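Putative adhesin (Parabacteroides distasonis, PDB 3LJY) is of unknown function but, as a putative adhesin related to autotransporter head domains and folded as a parallel beta-solenoid, probably takes part in cell adhesion. Local coordinates at residues Lys93-Ala98 with Lys114-Ser119; Val127-Leu132 with Asn145-Asp150; Ile152-Asp157 with Gly172-Val177; Ser159-Ile164 with Asp181-Gly186; Gly200-His205 with Gly218-Lys223. All coordinates share one frame; numbering follows the deposited sequence.

Overall arrangement
From the N terminus, contact 1 closes the loop between residues 93-98 and 114-119, and contact 2 follows in series, closing a shorter one between 127-132 and 145-150. Contacts 3 and 4 each close a loop, and the two cross: their segments interleave, strands 151-156 and 161-164, like 172-176 and 181-184, succeeding one another. Contact 5 closes the last of these loops, pairing 200-205 with 218-223. Contacts 1 and 3 belong to one wall of the solenoid, contacts 4 and 5 to another, and contact 2 to a small third sheet joined to the first wall through Leu132. Contacts 3 and 4, centres about 10 Å apart, face each other across the apolar core.

Contact 1. Residues Lys93-Ala98 with Lys114-Ser119; sequences KVSGNA and KANANS
Lys93 and Lys114 are paired on neighbouring parallel strands of a beta-solenoid, their side chains lying side by side and pointing the same way. Lys114 is extended as far as its last bond, whereas Lys93 bends repeatedly; in the conformer considered, one of two modelled, its NZ comes to 3.5 Å from Lys114 CD. The contact is therefore made along the aliphatic chain, and the two ammonium groups stay 5.1 Å apart. On the other face Val94 and Ala115 point into the core, where Val121 of strand 120-123 touches both. Val94 N bonds to Lys114 O at 2.7 Å, and Val94 O receives Asn116 N. Past the strand ends the two chains turn in the same way, still linked by Asn118 N to Gly96 O at 3.0 Å. At the exposed tip Asn97 and Asn118 again lie side by side and point the same way. On the core side, Val94 CG1, anti to the backbone N (chi1 -172°), reaches Ser119 CB at 3.7 Å. Ser119 also tightens its own turn: Asn116 O accepts both Ser119 N and, at 2.8 Å, Ser119 OG.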
# COMPACT_ATOMS: atom_id res chain seq x y z
N LYS A 93 -3.12 3.71 6.77
CA LYS A 93 -3.49 4.87 5.97
C LYS A 93 -2.19 5.67 5.77
O LYS A 93 -1.48 6.01 6.73
CB LYS A 93 -4.62 5.69 6.64
CG LYS A 93 -6.06 5.24 6.28
CD LYS A 93 -6.84 4.46 7.38
CE LYS A 93 -6.59 2.93 7.38
NZ LYS A 93 -6.95 2.16 6.12
N VAL A 94 -1.85 5.90 4.49
CA VAL A 94 -0.56 6.45 4.12
C VAL A 94 -0.79 7.65 3.23
O VAL A 94 -1.37 7.53 2.16
CB VAL A 94 0.37 5.40 3.43
CG1 VAL A 94 1.74 5.97 3.24
CG2 VAL A 94 0.46 4.10 4.26
N SER A 95 -0.37 8.82 3.70
CA SER A 95 -0.55 10.10 3.00
C SER A 95 0.72 10.96 3.03
O SER A 95 1.75 10.56 3.58
CB SER A 95 -1.72 10.90 3.61
OG SER A 95 -2.30 10.25 4.72
N GLY A 96 0.64 12.15 2.46
CA GLY A 96 1.79 13.06 2.43
C GLY A 96 2.73 12.47 1.43
O GLY A 96 2.33 11.96 0.39
N ASN A 97 4.00 12.51 1.71
CA ASN A 97 4.93 11.86 0.82
C ASN A 97 5.55 10.69 1.53
O ASN A 97 6.76 10.47 1.42
CB ASN A 97 5.96 12.89 0.34
CG ASN A 97 6.07 12.93 -1.15
OD1 ASN A 97 6.31 11.89 -1.79
ND2 ASN A 97 5.84 14.09 -1.72
N ALA A 98 4.74 9.97 2.31
CA ALA A 98 5.27 8.94 3.20
C ALA A 98 5.72 7.75 2.38
O ALA A 98 5.19 7.52 1.30
CB ALA A 98 4.25 8.53 4.23
N LYS A 114 -4.64 2.10 2.50
CA LYS A 114 -5.06 3.22 1.71
C LYS A 114 -3.89 4.16 1.57
O LYS A 114 -3.33 4.59 2.60
CB LYS A 114 -6.20 3.95 2.39
CG LYS A 114 -7.46 3.16 2.35
CD LYS A 114 -8.48 3.64 3.38
CE LYS A 114 -9.62 2.64 3.47
NZ LYS A 114 -10.16 2.26 2.11
N ALA A 115 -3.51 4.48 0.32
CA ALA A 115 -2.42 5.41 0.03
C ALA A 115 -2.92 6.54 -0.87
O ALA A 115 -3.57 6.32 -1.86
CB ALA A 115 -1.23 4.66 -0.64
N ASN A 116 -2.59 7.77 -0.53
CA ASN A 116 -2.86 8.88 -1.42
C ASN A 116 -1.71 9.91 -1.45
O ASN A 116 -0.58 9.60 -1.06
CB ASN A 116 -4.21 9.50 -1.03
CG ASN A 116 -4.15 10.29 0.24
OD1 ASN A 116 -3.13 10.34 0.92
ND2 ASN A 116 -5.24 10.93 0.57
N ALA A 117 -2.00 11.12 -1.89
CA ALA A 117 -1.01 12.20 -2.04
C ALA A 117 0.13 11.65 -2.90
O ALA A 117 -0.12 11.19 -4.01
CB ALA A 117 -0.53 12.70 -0.72
N ASN A 118 1.36 11.66 -2.45
CA ASN A 118 2.37 11.01 -3.32
C ASN A 118 3.10 9.92 -2.58
O ASN A 118 4.31 9.80 -2.64
CB ASN A 118 3.32 12.03 -3.95
CG ASN A 118 2.65 12.81 -5.07
OD1 ASN A 118 2.69 12.38 -6.24
ND2 ASN A 118 2.01 13.94 -4.73
N SER A 119 2.32 9.12 -1.87
CA SER A 119 2.88 8.10 -1.02
C SER A 119 3.32 6.90 -1.82
O SER A 119 2.89 6.70 -2.96
CB SER A 119 1.87 7.71 0.03
OG SER A 119 1.48 8.89 0.71

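Contact 2. Residues Val127-Leu132 with Asn145-Asp150; sequences VTVGKL and NHLEAD
The imidazole of His146, whose backbone carbonyl accepts Val127 N at 2.8 Å, is held through both its nitrogens beside a short parallel sheet of the beta-solenoid. NE2 donates to Glu148 OE2 at 2.6 Å, the oxygen lying 19° out of the ring plane and using its anti lone pair; ND1 bonds to Thr126 just before the first strand. Glu148 OE1 has its own partner in Asn168 of the neighbouring strand 167-169. With both ends tied, ring and carboxylate are fixed in rotation, and the nearby carboxylate would probably favour a protonated imidazole. Strands 127-129 and 147-149 of this sheet run 7° apart. Their ladder continues from Glu148 N to Val127 O at 2.8 Å, a nearly straight bond, to the longer Val129 N to Glu148 O bond. It frays at the corner, where Asp150 N makes only weak bonds to the carbonyls of Val129 and Gly130. On the inner face Leu147 is the hub. Its CG is anti to the backbone N (chi1 -178°), and this torsion together with chi2 brings CD1 to the first segment. That methyl lies 3.7 Å from Val127 CG1, and the two side chains meet at a slant. Because the chain turns a corner at Gly130, Leu132 belongs to the adjoining wall, yet its side chain points toward Leu147. Its CD2 completes the junction of the two walls, 3.6 Å from Leu147 CD1.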
# COMPACT_ATOMS: atom_id res chain seq x y z
N VAL A 127 3.00 -11.80 2.04
CA VAL A 127 1.75 -11.44 2.73
C VAL A 127 0.79 -12.60 2.61
O VAL A 127 0.30 -12.88 1.51
CB VAL A 127 1.12 -10.15 2.14
CG1 VAL A 127 -0.21 -9.82 2.82
CG2 VAL A 127 2.08 -8.94 2.32
N THR A 128 0.54 -13.29 3.72
CA THR A 128 -0.38 -14.44 3.75
C THR A 128 -1.64 -14.04 4.51
O THR A 128 -1.66 -14.04 5.71
CB THR A 128 0.26 -15.66 4.39
OG1 THR A 128 1.48 -15.95 3.71
CG2 THR A 128 -0.69 -16.90 4.34
N VAL A 129 -2.70 -13.67 3.80
CA VAL A 129 -3.88 -13.13 4.48
C VAL A 129 -5.15 -13.69 3.88
O VAL A 129 -5.14 -14.23 2.78
CB VAL A 129 -3.90 -11.56 4.50
CG1 VAL A 129 -2.62 -10.99 5.24
CG2 VAL A 129 -3.99 -11.00 3.15
N GLY A 130 -6.26 -13.60 4.60
CA GLY A 130 -7.54 -13.91 3.99
C GLY A 130 -7.82 -12.90 2.91
O GLY A 130 -8.08 -13.27 1.77
N LYS A 131 -7.77 -11.62 3.26
CA LYS A 131 -8.03 -10.55 2.32
C LYS A 131 -6.96 -9.45 2.35
O LYS A 131 -6.54 -9.00 3.42
CB LYS A 131 -9.40 -9.93 2.60
CG LYS A 131 -10.03 -9.30 1.36
CD LYS A 131 -10.67 -7.98 1.63
CE LYS A 131 -12.13 -8.05 1.62
NZ LYS A 131 -12.65 -6.73 1.07
N LEU A 132 -6.47 -9.07 1.17
CA LEU A 132 -5.67 -7.84 1.02
C LEU A 132 -6.50 -6.84 0.20
O LEU A 132 -6.95 -7.16 -0.90
CB LEU A 132 -4.31 -8.11 0.35
CG LEU A 132 -3.32 -6.92 0.32
CD1 LEU A 132 -3.03 -6.43 1.75
CD2 LEU A 132 -2.03 -7.25 -0.44
N ASN A 145 5.54 -7.55 -3.18
CA ASN A 145 6.45 -8.55 -3.73
C ASN A 145 5.80 -9.93 -3.84
O ASN A 145 5.99 -10.61 -4.83
CB ASN A 145 7.76 -8.62 -2.92
CG ASN A 145 8.66 -7.39 -3.09
OD1 ASN A 145 8.41 -6.50 -3.90
ND2 ASN A 145 9.72 -7.33 -2.29
N HIS A 146 5.07 -10.37 -2.81
CA HIS A 146 4.54 -11.72 -2.82
C HIS A 146 3.27 -11.84 -1.96
O HIS A 146 3.29 -11.58 -0.77
CB HIS A 146 5.66 -12.66 -2.40
CG HIS A 146 5.29 -14.12 -2.39
ND1 HIS A 146 5.96 -15.04 -1.60
CD2 HIS A 146 4.34 -14.81 -3.05
CE1 HIS A 146 5.44 -16.23 -1.80
NE2 HIS A 146 4.45 -16.12 -2.66
N LEU A 147 2.16 -12.22 -2.58
CA LEU A 147 0.87 -12.39 -1.89
C LEU A 147 0.38 -13.85 -1.97
O LEU A 147 0.52 -14.50 -3.00
CB LEU A 147 -0.17 -11.44 -2.51
CG LEU A 147 -1.59 -11.46 -1.86
CD1 LEU A 147 -1.60 -10.80 -0.46
CD2 LEU A 147 -2.64 -10.87 -2.77
N GLU A 148 -0.12 -14.38 -0.87
CA GLU A 148 -0.86 -15.64 -0.87
C GLU A 148 -2.17 -15.39 -0.10
O GLU A 148 -2.18 -15.22 1.10
CB GLU A 148 -0.07 -16.80 -0.26
CG GLU A 148 1.30 -17.07 -0.90
CD GLU A 148 1.28 -17.74 -2.31
OE1 GLU A 148 0.27 -18.36 -2.73
OE2 GLU A 148 2.33 -17.66 -2.99
N ALA A 149 -3.27 -15.30 -0.85
CA ALA A 149 -4.53 -14.76 -0.31
C ALA A 149 -5.74 -15.55 -0.76
O ALA A 149 -5.71 -16.25 -1.78
CB ALA A 149 -4.70 -13.25 -0.70
N ASP A 150 -6.82 -15.42 0.00
CA ASP A 150 -8.12 -15.89 -0.44
C ASP A 150 -8.73 -14.87 -1.41
O ASP A 150 -9.31 -15.24 -2.43
CB ASP A 150 -9.03 -16.15 0.78
CG ASP A 150 -8.58 -17.37 1.60
OD1 ASP A 150 -8.34 -18.41 0.95
OD2 ASP A 150 -8.46 -17.32 2.86

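Contact 3. Residues Ile152-Asp157 with Gly172-Val177; sequences IECDID and GDYSIV
Ile152-Asp157 and Gly172-Val177 form an in-register parallel strand pair in one long wall of the solenoid, with the strand axes only 2° apart. Five backbone bonds join them without a break, from Asp173 N to Ile152 O at one end to Val177 N to Ile156 O at the other, the latter 2.9 Å long and nearly straight at 174°. The inner face is built round the Tyr174 ring. Its CG is anti to the carbonyl carbon (chi1 -60°), and the ring leans back toward the first strand. Ile152 CG1 meets its edge near the plane, 4.0 Å from CE1. Cys154 approaches obliquely, with CB 3.9 Å from CD1 and SG 4.8 Å from the ring centroid, a sulfur-aromatic contact. Gly172 pairs with Ile152, whose CG2 comes to 3.5 Å from the glycine CA. Farther along, Ile156 CB packs on Ile176 CG2 at 4.2 Å, and both isoleucines also touch Ile182 across the core. The outer face is polar. Water 1 donates to Asp155 OD1 and to Asp173 O, bridging the strands, while the acidic ends of Glu153 and Asp173 are both balanced by Lys151; Glu153 also reaches Lys131, and Asp173 reaches Ser193. In-register parallel strands with apolar side chains inside and polar ones outside are characteristic of a parallel beta-helix wall.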
# COMPACT_ATOMS: atom_id res chain seq x y z
N ILE A 152 -8.15 -10.78 -3.16
CA ILE A 152 -7.42 -9.54 -3.47
C ILE A 152 -8.42 -8.51 -4.02
O ILE A 152 -9.25 -8.82 -4.88
CB ILE A 152 -6.27 -9.77 -4.51
CG1 ILE A 152 -5.61 -8.43 -4.95
CG2 ILE A 152 -6.77 -10.54 -5.72
CD1 ILE A 152 -4.81 -7.71 -3.83
N GLU A 153 -8.38 -7.32 -3.45
CA GLU A 153 -9.11 -6.17 -3.96
C GLU A 153 -8.15 -5.03 -4.24
O GLU A 153 -7.36 -4.68 -3.37
CB GLU A 153 -10.13 -5.72 -2.94
CG GLU A 153 -11.34 -6.58 -2.93
CD GLU A 153 -12.42 -6.06 -2.00
OE1 GLU A 153 -12.46 -4.82 -1.77
OE2 GLU A 153 -13.23 -6.92 -1.52
N CYS A 154 -8.18 -4.52 -5.47
CA CYS A 154 -7.36 -3.39 -5.91
C CYS A 154 -8.17 -2.29 -6.53
O CYS A 154 -8.85 -2.51 -7.52
CB CYS A 154 -6.44 -3.80 -7.03
SG CYS A 154 -5.09 -4.69 -6.47
N ASP A 155 -8.01 -1.08 -6.01
CA ASP A 155 -8.73 0.08 -6.49
C ASP A 155 -7.79 1.20 -6.83
O ASP A 155 -7.18 1.73 -5.93
CB ASP A 155 -9.61 0.60 -5.36
CG ASP A 155 -11.02 0.39 -5.62
OD1 ASP A 155 -11.39 -0.81 -5.65
OD2 ASP A 155 -11.74 1.42 -5.85
N ILE A 156 -7.65 1.55 -8.10
CA ILE A 156 -6.88 2.74 -8.48
C ILE A 156 -7.85 3.81 -8.86
O ILE A 156 -8.57 3.69 -9.84
CB ILE A 156 -5.96 2.49 -9.67
CG1 ILE A 156 -5.01 1.35 -9.31
CG2 ILE A 156 -5.23 3.81 -10.02
CD1 ILE A 156 -3.73 1.32 -10.06
N ASP A 157 -7.92 4.84 -8.04
CA ASP A 157 -8.76 6.01 -8.34
C ASP A 157 -7.92 7.25 -8.63
O ASP A 157 -8.43 8.33 -8.57
CB ASP A 157 -9.73 6.27 -7.18
CG ASP A 157 -10.35 4.97 -6.63
N GLY A 172 -10.42 -12.27 -7.08
CA GLY A 172 -9.91 -10.91 -7.24
C GLY A 172 -10.92 -9.97 -7.84
O GLY A 172 -11.64 -10.36 -8.70
N ASP A 173 -10.95 -8.74 -7.34
CA ASP A 173 -11.75 -7.64 -7.89
C ASP A 173 -10.81 -6.46 -8.11
O ASP A 173 -10.35 -5.86 -7.14
CB ASP A 173 -12.88 -7.24 -6.91
CG ASP A 173 -14.08 -8.19 -6.93
OD1 ASP A 173 -14.35 -8.82 -7.98
OD2 ASP A 173 -14.77 -8.31 -5.89
N TYR A 174 -10.49 -6.15 -9.37
CA TYR A 174 -9.63 -5.02 -9.68
C TYR A 174 -10.45 -3.91 -10.32
O TYR A 174 -11.27 -4.16 -11.17
CB TYR A 174 -8.54 -5.40 -10.68
CG TYR A 174 -7.54 -6.48 -10.35
CD1 TYR A 174 -7.38 -7.01 -9.07
CD2 TYR A 174 -6.70 -6.95 -11.36
CE1 TYR A 174 -6.40 -8.03 -8.81
CE2 TYR A 174 -5.76 -7.94 -11.13
CZ TYR A 174 -5.60 -8.47 -9.86
OH TYR A 174 -4.65 -9.46 -9.72
N SER A 175 -10.18 -2.68 -9.94
CA SER A 175 -10.90 -1.52 -10.47
C SER A 175 -9.95 -0.37 -10.76
O SER A 175 -9.17 0.02 -9.90
CB SER A 175 -11.95 -1.09 -9.45
OG SER A 175 -12.86 -0.18 -10.03
N ILE A 176 -9.98 0.17 -11.98
CA ILE A 176 -9.23 1.39 -12.32
C ILE A 176 -10.21 2.43 -12.85
O ILE A 176 -10.85 2.22 -13.89
CB ILE A 176 -8.08 1.18 -13.36
CG1 ILE A 176 -7.11 0.07 -12.95
CG2 ILE A 176 -7.36 2.52 -13.60
CD1 ILE A 176 -5.94 -0.26 -13.99
N VAL A 177 -10.34 3.54 -12.12
CA VAL A 177 -11.25 4.63 -12.45
C VAL A 177 -10.48 5.83 -13.01
O VAL A 177 -11.02 6.65 -13.79
CB VAL A 177 -12.11 5.03 -11.24
CG1 VAL A 177 -12.93 6.33 -11.51
CG2 VAL A 177 -13.05 3.90 -10.88
O HOH W 1 -12.09 -3.57 -6.34

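Contact 4. Residues Ser159-Ile164 with Asp181-Gly186; sequences SGSITI and DIHAFG
Backbone bonds join Ser161-Ile164 to Asp181-Ala184, two parallel strands whose axes lie 3° apart. Asp181 N takes Gly160 O at 3.1 Å, just ahead of the first strand. The next rung, Ile162 N to Asp181 O, is present, though the place of that oxygen is less certain. His183 N to Ile162 O follows at 2.8 Å and 172°, and Ile164 N to His183 O closes the ladder. CA-H...O contacts fill in between, such as Thr163 CA to His183 O at 3.4 Å.

Side-chain contacts are polar on the outer face. Ser161 OG lies anti to its backbone N (chi1 -167°), which swings it toward the second strand; there it meets the edge of the His183 imidazole in the ring plane, 3.6 Å from CD2. Thr163 crosses the same side chain at a slant, with OG1 3.8 Å from His183 CB. ND1 of the ring bonds instead to Glu203 on the next strand, so the imidazole spans three neighbouring strands. Inward, Ile162 and Ile182 turn their branched chains into the core, where both touch Ile156 on the opposing wall, and Ala184 rests on Tyr174.

Water joins the segments where the second strand ends. Water 2 donates to Ile164 O at 2.6 Å and accepts Gly186 N at 2.8 Å, linking the two backbones where the chain turns at Phe185 and Gly186 and the direct ladder has ended. In-register rungs, aliphatic layers stacked inside and a chain that leaves its wall at a corner are features of the parallel beta-helix, consistent with kinship to the pectate-lyase-like clan.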
# COMPACT_ATOMS: atom_id res chain seq x y z
N SER A 159 -3.61 8.85 -10.31
CA SER A 159 -2.57 8.76 -11.37
C SER A 159 -1.53 7.64 -11.08
O SER A 159 -0.49 7.52 -11.79
CB SER A 159 -1.84 10.12 -11.51
N GLY A 160 -1.77 6.83 -10.03
CA GLY A 160 -0.75 5.91 -9.56
C GLY A 160 -0.96 4.47 -9.99
O GLY A 160 -1.72 4.19 -10.89
N SER A 161 -0.26 3.58 -9.30
CA SER A 161 0.04 2.26 -9.78
C SER A 161 0.03 1.29 -8.60
O SER A 161 0.46 1.64 -7.51
CB SER A 161 1.45 2.34 -10.37
OG SER A 161 1.85 1.24 -11.16
N ILE A 162 -0.50 0.10 -8.82
CA ILE A 162 -0.31 -1.00 -7.91
C ILE A 162 0.44 -2.09 -8.67
O ILE A 162 -0.03 -2.52 -9.72
CB ILE A 162 -1.66 -1.55 -7.36
CG1 ILE A 162 -2.31 -0.50 -6.41
CG2 ILE A 162 -1.45 -2.84 -6.65
CD1 ILE A 162 -3.83 -0.68 -6.15
N THR A 163 1.60 -2.54 -8.13
CA THR A 163 2.32 -3.72 -8.67
C THR A 163 2.22 -4.88 -7.70
O THR A 163 2.43 -4.70 -6.52
CB THR A 163 3.80 -3.39 -8.94
OG1 THR A 163 3.89 -2.33 -9.89
CG2 THR A 163 4.55 -4.62 -9.46
N ILE A 164 1.85 -6.06 -8.17
CA ILE A 164 1.91 -7.28 -7.37
C ILE A 164 2.70 -8.28 -8.20
O ILE A 164 2.24 -8.71 -9.28
CB ILE A 164 0.53 -7.91 -7.00
CG1 ILE A 164 -0.43 -6.87 -6.39
CG2 ILE A 164 0.74 -9.08 -6.00
CD1 ILE A 164 -1.84 -7.40 -6.16
N ASP A 181 -2.43 2.40 -13.27
CA ASP A 181 -2.04 1.08 -13.78
C ASP A 181 -2.04 0.03 -12.69
O ASP A 181 -1.69 0.31 -11.56
CB ASP A 181 -0.63 1.10 -14.37
CG ASP A 181 -0.52 1.94 -15.64
OD1 ASP A 181 -1.54 2.39 -16.20
OD2 ASP A 181 0.62 2.11 -16.09
N ILE A 182 -2.48 -1.18 -13.05
CA ILE A 182 -2.34 -2.35 -12.20
C ILE A 182 -1.40 -3.27 -12.96
O ILE A 182 -1.67 -3.63 -14.10
CB ILE A 182 -3.66 -3.08 -11.96
CG1 ILE A 182 -4.50 -2.29 -10.95
CG2 ILE A 182 -3.41 -4.53 -11.42
CD1 ILE A 182 -5.99 -2.79 -10.82
N HIS A 183 -0.28 -3.62 -12.31
CA HIS A 183 0.71 -4.56 -12.87
C HIS A 183 0.69 -5.84 -12.06
O HIS A 183 1.40 -5.94 -11.06
CB HIS A 183 2.11 -3.95 -12.85
CG HIS A 183 2.26 -2.77 -13.74
ND1 HIS A 183 2.31 -2.88 -15.11
CD2 HIS A 183 2.36 -1.46 -13.46
CE1 HIS A 183 2.43 -1.68 -15.65
NE2 HIS A 183 2.48 -0.80 -14.67
N ALA A 184 -0.14 -6.79 -12.47
CA ALA A 184 -0.36 -8.01 -11.70
C ALA A 184 -0.32 -9.26 -12.57
O ALA A 184 -1.07 -10.23 -12.32
CB ALA A 184 -1.65 -7.93 -10.94
N PHE A 185 0.55 -9.24 -13.58
CA PHE A 185 0.81 -10.41 -14.42
C PHE A 185 1.27 -11.62 -13.59
O PHE A 185 0.96 -12.76 -13.93
CB PHE A 185 1.90 -10.13 -15.47
CG PHE A 185 1.40 -9.55 -16.77
CD1 PHE A 185 0.17 -9.92 -17.31
CD2 PHE A 185 2.19 -8.67 -17.50
CE1 PHE A 185 -0.27 -9.38 -18.52
CE2 PHE A 185 1.75 -8.14 -18.70
CZ PHE A 185 0.52 -8.50 -19.21
N GLY A 186 2.04 -11.37 -12.53
CA GLY A 186 2.59 -12.42 -11.69
C GLY A 186 1.68 -12.96 -10.58
O GLY A 186 2.00 -13.97 -9.93
O HOH W 2 3.18 -9.00 -11.69

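Contact 5. Residues Gly200-His205 with Gly218-Lys223; sequences GLAEVH and GNIRYK
Gly200 opens the pairing with its carbonyl, which accepts Asn219 N at 3.0 Å as the two parallel strands of the solenoid wall begin. Leu201 follows on the outer face; its CG is anti to the backbone N (chi1 168°), helping to carry CD1 over to Arg221 CG at 4.0 Å, where the two chains cross at about a right angle. Ala202 faces the core beside Ile220, and its O takes Arg221 N at 2.8 Å. Glu203 returns to the outer face, its CA-H directed at Arg221 O. Val204, inside again, places CG2 between its own N and carbonyl carbon, from where that methyl touches Tyr222 CB at 3.6 Å. The Tyr222 ring itself leads away, toward Leu210. Val204 O accepts Lys223 N. At His205 the ring turns its edge to Lys223 O, which lies near its plane, 3.3 Å from CD2. Asn219 and Arg221 look onward along the solenoid, both bonding to Thr237, and Arg221 adds a salt bridge to Glu239; Lys223 instead reaches back to Phe185 in a cation-pi contact. A bend at chi2 also lets Arg221 NH1 reach Ile220 O from above the carbonyl plane, at 3.1 Å. The chemistry implies division of labour: backbone bonds hold the strands in register, apolar side chains pack on the core face, and the guanidinium, gripped by several acceptors, ties this pair to strand 237-240.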
# COMPACT_ATOMS: atom_id res chain seq x y z
N GLY A 200 -6.56 4.03 -17.85
CA GLY A 200 -5.66 3.10 -17.25
C GLY A 200 -5.42 1.78 -17.95
O GLY A 200 -6.14 1.41 -18.87
N LEU A 201 -4.38 1.07 -17.50
CA LEU A 201 -4.02 -0.28 -17.98
C LEU A 201 -4.05 -1.27 -16.84
O LEU A 201 -3.48 -0.99 -15.81
CB LEU A 201 -2.58 -0.28 -18.57
CG LEU A 201 -1.83 -1.60 -18.89
CD1 LEU A 201 -2.47 -2.41 -20.04
CD2 LEU A 201 -0.34 -1.30 -19.23
N ALA A 202 -4.73 -2.40 -17.01
CA ALA A 202 -4.63 -3.53 -16.06
C ALA A 202 -3.97 -4.69 -16.77
O ALA A 202 -4.48 -5.15 -17.79
CB ALA A 202 -5.99 -3.98 -15.50
N GLU A 203 -2.82 -5.11 -16.24
CA GLU A 203 -2.13 -6.35 -16.61
C GLU A 203 -2.41 -7.41 -15.57
O GLU A 203 -2.05 -7.25 -14.40
CB GLU A 203 -0.63 -6.13 -16.66
CG GLU A 203 -0.19 -5.10 -17.65
CD GLU A 203 1.32 -4.93 -17.71
OE1 GLU A 203 2.05 -5.15 -16.67
OE2 GLU A 203 1.77 -4.56 -18.83
N VAL A 204 -3.04 -8.49 -15.98
CA VAL A 204 -3.61 -9.46 -15.03
C VAL A 204 -3.30 -10.91 -15.44
O VAL A 204 -2.85 -11.18 -16.56
CB VAL A 204 -5.16 -9.22 -14.86
CG1 VAL A 204 -5.45 -7.74 -14.62
CG2 VAL A 204 -5.97 -9.71 -16.08
N HIS A 205 -3.52 -11.83 -14.52
CA HIS A 205 -3.37 -13.26 -14.78
C HIS A 205 -4.55 -14.02 -14.15
O HIS A 205 -4.68 -14.11 -12.95
CB HIS A 205 -1.99 -13.74 -14.29
CG HIS A 205 -1.75 -15.20 -14.51
ND1 HIS A 205 -0.79 -15.91 -13.84
CD2 HIS A 205 -2.38 -16.09 -15.32
CE1 HIS A 205 -0.83 -17.17 -14.23
NE2 HIS A 205 -1.78 -17.31 -15.12
N GLY A 218 -9.45 2.78 -21.85
CA GLY A 218 -8.65 1.90 -21.04
C GLY A 218 -8.30 0.58 -21.73
O GLY A 218 -8.89 0.24 -22.75
N ASN A 219 -7.35 -0.15 -21.16
CA ASN A 219 -6.89 -1.44 -21.72
C ASN A 219 -6.67 -2.51 -20.64
O ASN A 219 -6.22 -2.19 -19.55
CB ASN A 219 -5.55 -1.31 -22.46
CG ASN A 219 -5.64 -0.50 -23.72
OD1 ASN A 219 -5.20 0.63 -23.75
ND2 ASN A 219 -6.21 -1.07 -24.79
N ILE A 220 -7.00 -3.76 -20.96
CA ILE A 220 -6.73 -4.92 -20.12
C ILE A 220 -5.88 -5.93 -20.92
O ILE A 220 -6.22 -6.33 -22.01
CB ILE A 220 -8.01 -5.62 -19.59
CG1 ILE A 220 -8.89 -4.63 -18.80
CG2 ILE A 220 -7.60 -6.85 -18.70
CD1 ILE A 220 -10.22 -5.19 -18.27
N ARG A 221 -4.75 -6.33 -20.36
CA ARG A 221 -3.95 -7.38 -20.93
C ARG A 221 -3.94 -8.55 -19.95
O ARG A 221 -3.72 -8.35 -18.76
CB ARG A 221 -2.54 -6.87 -21.17
CG ARG A 221 -2.44 -5.76 -22.22
CD ARG A 221 -2.67 -6.35 -23.60
NE ARG A 221 -2.75 -5.38 -24.69
CZ ARG A 221 -3.82 -4.64 -24.99
NH1 ARG A 221 -4.95 -4.69 -24.27
NH2 ARG A 221 -3.76 -3.83 -26.03
N TYR A 222 -4.22 -9.75 -20.41
CA TYR A 222 -4.25 -10.89 -19.51
C TYR A 222 -3.42 -12.05 -20.00
O TYR A 222 -3.32 -12.30 -21.18
CB TYR A 222 -5.67 -11.37 -19.23
CG TYR A 222 -6.42 -11.93 -20.44
CD1 TYR A 222 -6.38 -13.30 -20.77
CD2 TYR A 222 -7.19 -11.09 -21.25
CE1 TYR A 222 -7.09 -13.80 -21.86
CE2 TYR A 222 -7.90 -11.60 -22.35
CZ TYR A 222 -7.84 -12.95 -22.64
OH TYR A 222 -8.54 -13.43 -23.72
N LYS A 223 -2.80 -12.72 -19.05
CA LYS A 223 -2.16 -14.03 -19.27
C LYS A 223 -3.19 -15.08 -18.86
O LYS A 223 -3.97 -14.88 -17.92
CB LYS A 223 -0.88 -14.17 -18.44
CG LYS A 223 0.25 -13.21 -18.88
CD LYS A 223 1.57 -13.41 -18.10
CE LYS A 223 2.77 -12.77 -18.84
NZ LYS A 223 3.86 -12.28 -17.94